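Local coordinates for protein nucleoporin NUP82 (Chaetomium thermophilum, PDB 5CWW) that probably serves as a structural component of the nuclear pore complex and may dock transport factors, this chain being its N-terminal beta-propeller part, at residues P165-T170 and R200-S205; S171-V176 and T194-V199; V175-W180 and V254-F259. All blocks are in the same frame, centred on the assembly; numbering follows the deposited sequence.

How the contacts relate
All three contacts gather round one four-stranded antiparallel blade of the beta-propeller, strands 175-180, 189-194, 198-203 and 217-220. The centres of contacts 1 and 2 lie about 11 Å apart, those of 2 and 3 about 10 Å, and those of 1 and 3 about 14 Å. Along the chain the segments of contact 2 lie between those of contact 1; both use strand 198-203. Contact 3 leaves from strand 175-180, which contact 2 also uses, through Val175 and Val176, and reaches 254-259 in the following blade. Contacts 1 and 2 lay the loop before strand 175-180 on its own blade; contact 3, with the Glu195-Val254 backbone bond, joins that blade to the next.

Contact 1: residues P165-T170 and R200-S205; sequences PTTHVT and RVWELS
Thr167 and Arg200 mark the closest backbone approach, their CA atoms 9.9 Å apart, so the loop 165-170 and strand 200-203 meet through side chains, with no hydrogen bond between them. Round His168 the loop makes an inverse gamma turn, closed by a weak bond from Val169 N to Thr167 O. Thr167 and Arg200 reach toward each other tip to tip: methyl CG2, anti to the backbone N (OG1 takes the other branch, chi1 -54°), lies over the centre of one guanidinium face, although the modelled spacing is doubtfully short. The imidazole of His168 stands nearly upright to that guanidinium, at 86°, with CE1 4.0 Å from Arg200 NE. On Trp202 the histidine meets rim to rim: NE2 lies 3.6 Å from CZ2, and the planes make 45°. Both His168 NE2 and Trp202 NE1 are hydrogen-bonded to Thr192 OG1, which joins the two rings through one hydroxyl. An alanine at Arg200 has no guanidinium to set beside the His168 ring and would probably open a gap there. Strand 189-194 backs the contact through Thr192 and Thr194, strand 137-141 of the preceding blade touches His168 and Leu204, and Phe212 of helix 210-213 packs on Leu204.

Contact 2: residues S171-V176 and T194-V199; sequences SRSAVV and TEDAIV
Ser173 begins the contact by pointing its side chain at the turn 194-197. In the conformer described, one of two modelled, OG is anti to the backbone N (chi1 -176°) and accepts the N-H of Asp196 at 3.2 Å, with an angle of 145° at the hydrogen; this bond depends on that conformer. The same OG lies 2.9 Å from Asp196 OD1. At Ala174 the backbone takes over: its O receives Glu195 N at 3.0 Å, while Thr194 CA gives a further CA-H...O contact of 3.2 Å to this oxygen. Val175 then forms an antiparallel, non-hydrogen-bonded pair with Thr194, CA to CA 4.3 Å, and their side chains diverge. Val176 turns back to the turn, its CG2 branch against Glu195 CG, 3.3 Å away, and the two side chains cross at about a right angle. Beyond, Val176 O is bound by Gln119 NE2, and Lys222 NZ holds Asp196 O. Residues 194-197 form a type I beta turn, closed by Ala197 N to Thr194 O at 2.9 Å, with Ala197 in the left-handed helical region. This is the hairpin between strands 189-194 and 198-203, the two middle strands of a four-stranded propeller blade, here met by the chain leading into its first strand.

Contact 3: residues V175-W180 and V254-F259; sequences VVSAVW and VAAACF
Ser177 reaches across with OG to the backbone N of Ala257. With OG anti to its own carbonyl carbon (chi1 -57°), the oxygen accepts the Ala257 N-H at 3.0 Å, angle 142°, and comes within 3.9 Å of Ala256 CB. To one side of this bond lies Val176, whose CG1 is 4.3 Å from CG1 of Val254. Val176 and Ser177 form a classic beta bulge opposite Val193, which lets two consecutive side chains point across; Ala255 and Ala256 form a bulge of the same class in their own sheet. To the other side Val179 and Phe259 cross obliquely: CG2 of the valine lies 3.8 Å from CD2 of the ring, and Trp180 O is 3.9 Å from the same CD2. Strands 175-180 and 254-258 run almost parallel, at 4°, their axes 5.7 Å apart at closest approach. Trp180 points away, against the preceding blade, where NE1 is bonded to Val121 O, while His181 meets the Phe259 ring. These are the first strands of consecutive propeller blades, each in its own sheet. Between them one hydrogen bond, backbone to serine hydroxyl, joins mostly apolar contacts, Val176 with Val254 and Val179 with Phe259; just beyond, Val254 and Glu195 share a backbone bond.

Contact 1: residues P165-T170 and R200-S205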
ATOM      1  N   PRO B 165     -20.519   0.286  -1.779  1.00 62.08           N
ATOM      2  CA  PRO B 165     -21.489   0.120  -0.688  1.00 65.82           C
ATOM      3  C   PRO B 165     -21.504  -1.281  -0.070  1.00 68.72           C
ATOM      4  O   PRO B 165     -21.782  -1.411   1.120  1.00 70.13           O
ATOM      5  CB  PRO B 165     -22.833   0.415  -1.365  1.00 68.64           C
ATOM      6  CG  PRO B 165     -22.498   1.263  -2.529  1.00 66.85           C
ATOM      7  CD  PRO B 165     -21.151   0.813  -3.001  1.00 63.86           C
ATOM      8  N   THR B 166     -21.231  -2.306  -0.873  1.00 72.86           N
ATOM      9  CA  THR B 166     -21.231  -3.686  -0.390  1.00 77.04           C
ATOM     10  C   THR B 166     -19.809  -4.221  -0.226  1.00 75.49           C
ATOM     11  O   THR B 166     -19.614  -5.378   0.147  1.00 78.50           O
ATOM     12  CB  THR B 166     -22.014  -4.619  -1.342  1.00 82.25           C
ATOM     13  OG1 THR B 166     -21.295  -4.777  -2.571  1.00 81.82           O
ATOM     14  CG2 THR B 166     -23.399  -4.056  -1.630  1.00 84.65           C
ATOM     15  N   THR B 167     -18.825  -3.368  -0.504  1.00 74.08           N
ATOM     16  CA  THR B 167     -17.418  -3.757  -0.484  1.00 71.45           C
ATOM     17  C   THR B 167     -16.700  -3.159   0.724  1.00 65.92           C
ATOM     18  O   THR B 167     -16.206  -3.883   1.589  1.00 65.71           O
ATOM     19  CB  THR B 167     -16.705  -3.310  -1.775  1.00 72.55           C
ATOM     20  OG1 THR B 167     -17.423  -3.807  -2.912  1.00 75.12           O
ATOM     21  CG2 THR B 167     -15.278  -3.829  -1.812  1.00 70.59           C
ATOM     22  N   HIS B 168     -16.638  -1.833   0.774  1.00 61.01           N
ATOM     23  CA  HIS B 168     -16.002  -1.143   1.888  1.00 56.08           C
ATOM     24  C   HIS B 168     -17.031  -0.886   2.986  1.00 56.92           C
ATOM     25  O   HIS B 168     -17.648   0.179   3.049  1.00 57.48           O
ATOM     26  CB  HIS B 168     -15.357   0.157   1.413  1.00 53.86           C
ATOM     27  CG  HIS B 168     -14.175  -0.056   0.518  1.00 50.82           C
ATOM     28  ND1 HIS B 168     -13.090  -0.821   0.892  1.00 49.90           N
ATOM     29  CD2 HIS B 168     -13.906   0.391  -0.731  1.00 51.42           C
ATOM     30  CE1 HIS B 168     -12.204  -0.835  -0.088  1.00 49.14           C
ATOM     31  NE2 HIS B 168     -12.675  -0.106  -1.084  1.00 50.45           N
ATOM     32  N   VAL B 169     -17.197  -1.884   3.849  1.00 60.17           N
ATOM     33  CA  VAL B 169     -18.233  -1.885   4.874  1.00 63.16           C
ATOM     34  C   VAL B 169     -17.643  -2.389   6.187  1.00 63.85           C
ATOM     35  O   VAL B 169     -16.615  -3.067   6.192  1.00 63.89           O
ATOM     36  CB  VAL B 169     -19.428  -2.777   4.460  1.00 66.11           C
ATOM     37  CG1 VAL B 169     -20.627  -2.545   5.365  1.00 70.20           C
ATOM     38  CG2 VAL B 169     -19.818  -2.501   3.022  1.00 64.19           C
ATOM     39  N   THR B 170     -18.296  -2.062   7.297  1.00 64.82           N
ATOM     40  CA  THR B 170     -17.822  -2.467   8.615  1.00 64.97           C
ATOM     41  C   THR B 170     -17.822  -3.983   8.795  1.00 66.93           C
ATOM     42  O   THR B 170     -17.120  -4.506   9.660  1.00 68.43           O
ATOM     43  CB  THR B 170     -18.673  -1.834   9.731  1.00 68.27           C
ATOM     44  OG1 THR B 170     -20.063  -2.046   9.457  1.00 70.63           O
ATOM     45  CG2 THR B 170     -18.405  -0.337   9.828  1.00 67.02           C
ATOM     46  N   ARG B 200      -8.148  -2.767  -5.210  1.00 45.27           N
ATOM     47  CA  ARG B 200      -9.293  -2.440  -6.051  1.00 47.99           C
ATOM     48  C   ARG B 200      -9.106  -1.112  -6.770  1.00 48.16           C
ATOM     49  O   ARG B 200      -8.859  -0.080  -6.144  1.00 49.96           O
ATOM     50  CB  ARG B 200     -10.572  -2.414  -5.214  1.00 49.07           C
ATOM     51  CG  ARG B 200     -11.169  -3.795  -4.982  1.00 52.61           C
ATOM     52  CD  ARG B 200     -12.429  -3.721  -4.143  1.00 57.69           C
ATOM     53  NE  ARG B 200     -12.130  -3.812  -2.716  1.00 60.32           N
ATOM     54  CZ  ARG B 200     -12.311  -4.891  -1.960  1.00 62.86           C
ATOM     55  NH1 ARG B 200     -12.812  -6.006  -2.470  1.00 62.26           N
ATOM     56  NH2 ARG B 200     -11.996  -4.848  -0.674  1.00 62.97           N
ATOM     57  N   VAL B 201      -9.209  -1.166  -8.094  1.00 47.60           N
ATOM     58  CA  VAL B 201      -9.125   0.017  -8.939  1.00 47.14           C
ATOM     59  C   VAL B 201     -10.530   0.509  -9.298  1.00 49.64           C
ATOM     60  O   VAL B 201     -11.316  -0.224  -9.904  1.00 51.76           O
ATOM     61  CB  VAL B 201      -8.337  -0.274 -10.230  1.00 43.93           C
ATOM     62  CG1 VAL B 201      -8.213   0.990 -11.080  1.00 44.47           C
ATOM     63  CG2 VAL B 201      -6.953  -0.844  -9.901  1.00 41.99           C
ATOM     64  N   TRP B 202     -10.838   1.747  -8.919  1.00 49.09           N
ATOM     65  CA  TRP B 202     -12.121   2.371  -9.240  1.00 50.74           C
ATOM     66  C   TRP B 202     -11.903   3.501 -10.233  1.00 53.13           C
ATOM     67  O   TRP B 202     -11.067   4.374 -10.002  1.00 55.46           O
ATOM     68  CB  TRP B 202     -12.798   2.920  -7.982  1.00 49.27           C
ATOM     69  CG  TRP B 202     -12.735   2.013  -6.793  1.00 48.54           C
ATOM     70  CD1 TRP B 202     -11.661   1.808  -5.973  1.00 47.30           C
ATOM     71  CD2 TRP B 202     -13.797   1.205  -6.270  1.00 50.32           C
ATOM     72  NE1 TRP B 202     -11.986   0.917  -4.980  1.00 47.45           N
ATOM     73  CE2 TRP B 202     -13.293   0.531  -5.139  1.00 50.36           C
ATOM     74  CE3 TRP B 202     -15.125   0.983  -6.650  1.00 52.75           C
ATOM     75  CZ2 TRP B 202     -14.068  -0.349  -4.388  1.00 51.76           C
ATOM     76  CZ3 TRP B 202     -15.892   0.108  -5.902  1.00 54.92           C
ATOM     77  CH2 TRP B 202     -15.363  -0.546  -4.785  1.00 53.39           C
ATOM     78  N   GLU B 203     -12.655   3.486 -11.331  1.00 52.11           N
ATOM     79  CA  GLU B 203     -12.557   4.535 -12.344  1.00 52.08           C
ATOM     80  C   GLU B 203     -13.839   5.357 -12.366  1.00 52.97           C
ATOM     81  O   GLU B 203     -14.833   4.971 -12.981  1.00 55.01           O
ATOM     82  CB  GLU B 203     -12.271   3.919 -13.712  1.00 52.51           C
ATOM     83  CG  GLU B 203     -10.928   3.195 -13.758  1.00 50.25           C
ATOM     84  CD  GLU B 203     -10.652   2.536 -15.093  1.00 51.44           C
ATOM     85  OE1 GLU B 203     -10.709   3.231 -16.128  1.00 52.03           O
ATOM     86  OE2 GLU B 203     -10.384   1.317 -15.102  1.00 50.77           O
ATOM     87  N   LEU B 204     -13.794   6.502 -11.695  1.00 53.06           N
ATOM     88  CA  LEU B 204     -14.998   7.248 -11.347  1.00 54.76           C
ATOM     89  C   LEU B 204     -15.515   8.155 -12.456  1.00 58.10           C
ATOM     90  O   LEU B 204     -14.747   8.812 -13.158  1.00 58.32           O
ATOM     91  CB  LEU B 204     -14.740   8.084 -10.092  1.00 54.09           C
ATOM     92  CG  LEU B 204     -14.116   7.326  -8.920  1.00 52.22           C
ATOM     93  CD1 LEU B 204     -13.859   8.268  -7.757  1.00 52.47           C
ATOM     94  CD2 LEU B 204     -15.004   6.165  -8.491  1.00 52.98           C
ATOM     95  N   SER B 205     -16.837   8.177 -12.595  1.00 61.63           N
ATOM     96  CA  SER B 205     -17.520   9.110 -13.478  1.00 65.57           C
ATOM     97  C   SER B 205     -18.836   9.518 -12.829  1.00 69.47           C
ATOM     98  O   SER B 205     -19.672   8.670 -12.514  1.00 71.38           O
ATOM     99  CB  SER B 205     -17.768   8.492 -14.853  1.00 65.61           C
ATOM    100  OG  SER B 205     -18.528   9.367 -15.671  1.00 67.85           O
TER

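Contact 2: residues S171-V176 and T194-V199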
ATOM      1  N   SER B 171     -18.601  -4.688   7.979  1.00 67.41           N
ATOM      2  CA  SER B 171     -18.689  -6.142   8.080  1.00 69.08           C
ATOM      3  C   SER B 171     -17.599  -6.836   7.263  1.00 66.69           C
ATOM      4  O   SER B 171     -17.493  -8.062   7.290  1.00 67.38           O
ATOM      5  CB  SER B 171     -20.072  -6.632   7.630  1.00 72.65           C
ATOM      6  OG  SER B 171     -20.339  -6.286   6.282  1.00 71.93           O
ATOM      7  N   ARG B 172     -16.795  -6.056   6.540  1.00 64.32           N
ATOM      8  CA  ARG B 172     -15.704  -6.603   5.738  0.50 62.76           C
ATOM      9  C   ARG B 172     -14.366  -6.042   6.210  1.00 61.38           C
ATOM     10  O   ARG B 172     -14.295  -5.384   7.246  1.00 65.04           O
ATOM     11  CB  ARG B 172     -15.915  -6.287   4.254  0.50 62.47           C
ATOM     12  CG  ARG B 172     -17.127  -6.966   3.634  0.50 63.49           C
ATOM     13  CD  ARG B 172     -16.882  -8.446   3.370  0.50 63.63           C
ATOM     14  NE  ARG B 172     -17.214  -8.813   1.994  0.50 64.06           N
ATOM     15  CZ  ARG B 172     -16.331  -9.025   1.019  0.50 62.50           C
ATOM     16  NH1 ARG B 172     -15.028  -8.928   1.242  0.50 60.15           N
ATOM     17  NH2 ARG B 172     -16.760  -9.348  -0.193  0.50 63.28           N
ATOM     18  N   SER B 173     -13.306  -6.307   5.452  0.50 61.10           N
ATOM     19  CA  SER B 173     -11.963  -5.894   5.844  0.50 57.89           C
ATOM     20  C   SER B 173     -11.811  -4.375   5.834  0.50 59.51           C
ATOM     21  O   SER B 173     -12.316  -3.694   4.942  0.50 57.78           O
ATOM     22  CB  SER B 173     -10.923  -6.525   4.918  0.50 58.20           C
ATOM     23  OG  SER B 173      -9.608  -6.200   5.332  0.50 56.60           O
ATOM     24  N   ALA B 174     -11.109  -3.855   6.835  1.00 55.15           N
ATOM     25  CA  ALA B 174     -10.880  -2.416   6.957  1.00 52.75           C
ATOM     26  C   ALA B 174     -10.072  -1.847   5.794  1.00 48.75           C
ATOM     27  O   ALA B 174      -9.221  -2.530   5.224  1.00 48.04           O
ATOM     28  CB  ALA B 174     -10.175  -2.118   8.271  1.00 53.87           C
ATOM     29  N   VAL B 175     -10.343  -0.590   5.452  1.00 49.54           N
ATOM     30  CA  VAL B 175      -9.599   0.103   4.405  1.00 49.31           C
ATOM     31  C   VAL B 175      -8.350   0.746   5.005  1.00 51.46           C
ATOM     32  O   VAL B 175      -8.412   1.418   6.036  1.00 51.67           O
ATOM     33  CB  VAL B 175     -10.465   1.170   3.687  1.00 56.50           C
ATOM     34  CG1 VAL B 175     -10.962   2.239   4.661  1.00 57.47           C
ATOM     35  CG2 VAL B 175      -9.689   1.795   2.533  1.00 55.01           C
ATOM     36  N   VAL B 176      -7.219   0.536   4.343  1.00 51.98           N
ATOM     37  CA  VAL B 176      -5.922   0.958   4.858  1.00 55.41           C
ATOM     38  C   VAL B 176      -5.351   2.126   4.066  1.00 51.22           C
ATOM     39  O   VAL B 176      -4.830   3.083   4.642  1.00 51.01           O
ATOM     40  CB  VAL B 176      -4.931  -0.221   4.834  1.00 60.19           C
ATOM     41  CG1 VAL B 176      -3.532   0.233   5.158  1.00 62.61           C
ATOM     42  CG2 VAL B 176      -5.376  -1.294   5.818  1.00 61.78           C
ATOM     43  N   THR B 194      -7.163  -2.868   1.237  1.00 43.05           N
ATOM     44  CA  THR B 194      -7.665  -3.286   2.539  1.00 43.24           C
ATOM     45  C   THR B 194      -6.592  -4.040   3.312  1.00 43.18           C
ATOM     46  O   THR B 194      -5.590  -4.462   2.733  1.00 42.83           O
ATOM     47  CB  THR B 194      -8.912  -4.181   2.392  1.00 43.03           C
ATOM     48  OG1 THR B 194      -8.605  -5.286   1.536  1.00 42.94           O
ATOM     49  CG2 THR B 194     -10.067  -3.396   1.793  1.00 44.10           C
ATOM     50  N   GLU B 195      -6.802  -4.193   4.617  1.00 47.66           N
ATOM     51  CA  GLU B 195      -5.895  -4.963   5.465  1.00 51.13           C
ATOM     52  C   GLU B 195      -5.646  -6.369   4.933  1.00 49.03           C
ATOM     53  O   GLU B 195      -4.528  -6.872   5.009  1.00 50.64           O
ATOM     54  CB  GLU B 195      -6.443  -5.065   6.890  1.00 59.70           C
ATOM     55  CG  GLU B 195      -6.180  -3.849   7.755  1.00 67.29           C
ATOM     56  CD  GLU B 195      -6.554  -4.081   9.206  1.00 75.77           C
ATOM     57  OE1 GLU B 195      -7.450  -4.912   9.466  1.00 77.92           O
ATOM     58  OE2 GLU B 195      -5.945  -3.435  10.087  1.00 80.10           O
ATOM     59  N   ASP B 196      -6.681  -6.998   4.384  1.00 46.97           N
ATOM     60  CA  ASP B 196      -6.550  -8.363   3.880  1.00 46.77           C
ATOM     61  C   ASP B 196      -6.029  -8.363   2.443  1.00 44.78           C
ATOM     62  O   ASP B 196      -6.252  -9.307   1.687  1.00 45.99           O
ATOM     63  CB  ASP B 196      -7.886  -9.112   3.985  1.00 52.56           C
ATOM     64  CG  ASP B 196      -8.981  -8.504   3.126  1.00 56.46           C
ATOM     65  OD1 ASP B 196      -8.881  -7.315   2.762  1.00 57.18           O
ATOM     66  OD2 ASP B 196      -9.956  -9.224   2.826  1.00 60.59           O
ATOM     67  N   ALA B 197      -5.329  -7.288   2.083  1.00 45.14           N
ATOM     68  CA  ALA B 197      -4.530  -7.235   0.862  1.00 44.43           C
ATOM     69  C   ALA B 197      -5.346  -7.439  -0.411  1.00 45.05           C
ATOM     70  O   ALA B 197      -4.916  -8.147  -1.321  1.00 47.22           O
ATOM     71  CB  ALA B 197      -3.407  -8.269   0.932  1.00 43.44           C
ATOM     72  N   ILE B 198      -6.520  -6.822  -0.473  1.00 43.35           N
ATOM     73  CA  ILE B 198      -7.276  -6.783  -1.715  1.00 41.85           C
ATOM     74  C   ILE B 198      -7.117  -5.409  -2.353  1.00 42.43           C
ATOM     75  O   ILE B 198      -7.428  -4.388  -1.739  1.00 41.81           O
ATOM     76  CB  ILE B 198      -8.762  -7.100  -1.489  1.00 41.83           C
ATOM     77  CG1 ILE B 198      -8.908  -8.514  -0.915  1.00 46.58           C
ATOM     78  CG2 ILE B 198      -9.530  -6.994  -2.797  1.00 41.16           C
ATOM     79  CD1 ILE B 198     -10.245  -8.783  -0.304  1.00 48.55           C
ATOM     80  N   VAL B 199      -6.622  -5.400  -3.586  1.00 43.10           N
ATOM     81  CA  VAL B 199      -6.384  -4.169  -4.329  1.00 43.64           C
ATOM     82  C   VAL B 199      -7.537  -3.942  -5.294  1.00 45.14           C
ATOM     83  O   VAL B 199      -7.871  -4.821  -6.091  1.00 45.17           O
ATOM     84  CB  VAL B 199      -5.050  -4.221  -5.105  1.00 42.00           C
ATOM     85  CG1 VAL B 199      -4.828  -2.934  -5.894  1.00 41.08           C
ATOM     86  CG2 VAL B 199      -3.891  -4.464  -4.148  1.00 42.57           C
TER

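Contact 3: residues V175-W180 and V254-F259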
ATOM      1  N   VAL B 175     -10.343  -0.590   5.452  1.00 49.54           N
ATOM      2  CA  VAL B 175      -9.599   0.103   4.405  1.00 49.31           C
ATOM      3  C   VAL B 175      -8.350   0.746   5.005  1.00 51.46           C
ATOM      4  O   VAL B 175      -8.412   1.418   6.036  1.00 51.67           O
ATOM      5  CB  VAL B 175     -10.465   1.170   3.687  1.00 56.50           C
ATOM      6  CG1 VAL B 175     -10.962   2.239   4.661  1.00 57.47           C
ATOM      7  CG2 VAL B 175      -9.689   1.795   2.533  1.00 55.01           C
ATOM      8  N   VAL B 176      -7.219   0.536   4.343  1.00 51.98           N
ATOM      9  CA  VAL B 176      -5.922   0.958   4.858  1.00 55.41           C
ATOM     10  C   VAL B 176      -5.351   2.126   4.066  1.00 51.22           C
ATOM     11  O   VAL B 176      -4.830   3.083   4.642  1.00 51.01           O
ATOM     12  CB  VAL B 176      -4.931  -0.221   4.834  1.00 60.19           C
ATOM     13  CG1 VAL B 176      -3.532   0.233   5.158  1.00 62.61           C
ATOM     14  CG2 VAL B 176      -5.376  -1.294   5.818  1.00 61.78           C
ATOM     15  N   SER B 177      -5.449   2.045   2.745  1.00 49.09           N
ATOM     16  CA  SER B 177      -4.942   3.100   1.882  1.00 48.02           C
ATOM     17  C   SER B 177      -5.906   3.407   0.752  1.00 46.38           C
ATOM     18  O   SER B 177      -6.577   2.517   0.222  1.00 46.85           O
ATOM     19  CB  SER B 177      -3.581   2.715   1.299  1.00 48.43           C
ATOM     20  OG  SER B 177      -2.653   2.424   2.326  1.00 48.64           O
ATOM     21  N   ALA B 178      -5.966   4.686   0.405  1.00 45.83           N
ATOM     22  CA  ALA B 178      -6.647   5.145  -0.790  1.00 45.53           C
ATOM     23  C   ALA B 178      -5.719   6.105  -1.508  1.00 45.26           C
ATOM     24  O   ALA B 178      -5.376   7.160  -0.971  1.00 46.90           O
ATOM     25  CB  ALA B 178      -7.963   5.821  -0.442  1.00 46.33           C
ATOM     26  N   VAL B 179      -5.294   5.729  -2.709  1.00 42.89           N
ATOM     27  CA  VAL B 179      -4.364   6.542  -3.480  1.00 44.98           C
ATOM     28  C   VAL B 179      -4.836   6.649  -4.918  1.00 47.17           C
ATOM     29  O   VAL B 179      -5.254   5.664  -5.523  1.00 46.98           O
ATOM     30  CB  VAL B 179      -2.930   5.965  -3.443  1.00 45.97           C
ATOM     31  CG1 VAL B 179      -2.346   6.091  -2.044  1.00 47.68           C
ATOM     32  CG2 VAL B 179      -2.915   4.509  -3.899  1.00 46.20           C
ATOM     33  N   TRP B 180      -4.783   7.860  -5.457  1.00 48.16           N
ATOM     34  CA  TRP B 180      -5.233   8.111  -6.816  1.00 48.50           C
ATOM     35  C   TRP B 180      -4.151   7.659  -7.786  1.00 49.23           C
ATOM     36  O   TRP B 180      -2.962   7.848  -7.529  1.00 48.57           O
ATOM     37  CB  TRP B 180      -5.566   9.593  -7.005  1.00 48.33           C
ATOM     38  CG  TRP B 180      -6.673  10.058  -6.098  1.00 47.19           C
ATOM     39  CD1 TRP B 180      -6.543  10.542  -4.826  1.00 46.78           C
ATOM     40  CD2 TRP B 180      -8.078  10.064  -6.387  1.00 46.88           C
ATOM     41  NE1 TRP B 180      -7.779  10.854  -4.309  1.00 47.54           N
ATOM     42  CE2 TRP B 180      -8.737  10.571  -5.248  1.00 47.89           C
ATOM     43  CE3 TRP B 180      -8.840   9.695  -7.498  1.00 47.32           C
ATOM     44  CZ2 TRP B 180     -10.122  10.717  -5.191  1.00 50.16           C
ATOM     45  CZ3 TRP B 180     -10.217   9.840  -7.439  1.00 49.27           C
ATOM     46  CH2 TRP B 180     -10.842  10.346  -6.293  1.00 50.89           C
ATOM     47  N   VAL B 254      -1.916  -5.672   5.376  1.00 49.36           N
ATOM     48  CA  VAL B 254      -1.361  -4.461   4.779  1.00 46.70           C
ATOM     49  C   VAL B 254      -1.337  -3.312   5.776  1.00 46.70           C
ATOM     50  O   VAL B 254      -2.328  -3.051   6.460  1.00 47.04           O
ATOM     51  CB  VAL B 254      -2.162  -4.026   3.535  1.00 45.55           C
ATOM     52  CG1 VAL B 254      -1.540  -2.782   2.897  1.00 46.80           C
ATOM     53  CG2 VAL B 254      -2.229  -5.162   2.522  1.00 43.69           C
ATOM     54  N   ALA B 255      -0.193  -2.635   5.849  1.00 45.63           N
ATOM     55  CA  ALA B 255      -0.045  -1.437   6.668  1.00 46.24           C
ATOM     56  C   ALA B 255      -0.324  -0.193   5.832  1.00 46.32           C
ATOM     57  O   ALA B 255      -1.006   0.724   6.282  1.00 47.05           O
ATOM     58  CB  ALA B 255       1.347  -1.368   7.267  1.00 46.48           C
ATOM     59  N   ALA B 256       0.210  -0.164   4.615  1.00 44.99           N
ATOM     60  CA  ALA B 256      -0.005   0.962   3.717  1.00 44.16           C
ATOM     61  C   ALA B 256       0.448   0.634   2.302  1.00 43.39           C
ATOM     62  O   ALA B 256       1.226  -0.293   2.083  1.00 43.40           O
ATOM     63  CB  ALA B 256       0.727   2.199   4.225  1.00 45.29           C
ATOM     64  N   ALA B 257      -0.043   1.417   1.349  1.00 43.34           N
ATOM     65  CA  ALA B 257       0.333   1.269  -0.048  1.00 43.51           C
ATOM     66  C   ALA B 257       0.462   2.644  -0.683  1.00 44.28           C
ATOM     67  O   ALA B 257      -0.188   3.600  -0.254  1.00 45.69           O
ATOM     68  CB  ALA B 257      -0.684   0.436  -0.793  1.00 42.22           C
ATOM     69  N   CYS B 258       1.309   2.746  -1.701  1.00 45.02           N
ATOM     70  CA  CYS B 258       1.480   4.005  -2.402  1.00 46.08           C
ATOM     71  C   CYS B 258       1.949   3.787  -3.831  1.00 43.51           C
ATOM     72  O   CYS B 258       2.510   2.740  -4.162  1.00 42.90           O
ATOM     73  CB  CYS B 258       2.478   4.892  -1.657  1.00 47.55           C
ATOM     74  SG  CYS B 258       4.162   4.247  -1.653  1.00 48.17           S
ATOM     75  N   PHE B 259       1.678   4.777  -4.677  1.00 43.11           N
ATOM     76  CA  PHE B 259       2.329   4.892  -5.970  1.00 42.94           C
ATOM     77  C   PHE B 259       3.527   5.810  -5.799  1.00 45.30           C
ATOM     78  O   PHE B 259       3.543   6.642  -4.889  1.00 46.39           O
ATOM     79  CB  PHE B 259       1.383   5.452  -7.033  1.00 42.65           C
ATOM     80  CG  PHE B 259       0.370   4.464  -7.527  1.00 43.40           C
ATOM     81  CD1 PHE B 259       0.742   3.442  -8.384  1.00 43.18           C
ATOM     82  CD2 PHE B 259      -0.956   4.563  -7.147  1.00 43.82           C
ATOM     83  CE1 PHE B 259      -0.189   2.527  -8.844  1.00 43.84           C
ATOM     84  CE2 PHE B 259      -1.894   3.653  -7.606  1.00 43.74           C
ATOM     85  CZ  PHE B 259      -1.507   2.633  -8.456  1.00 44.72           C
TER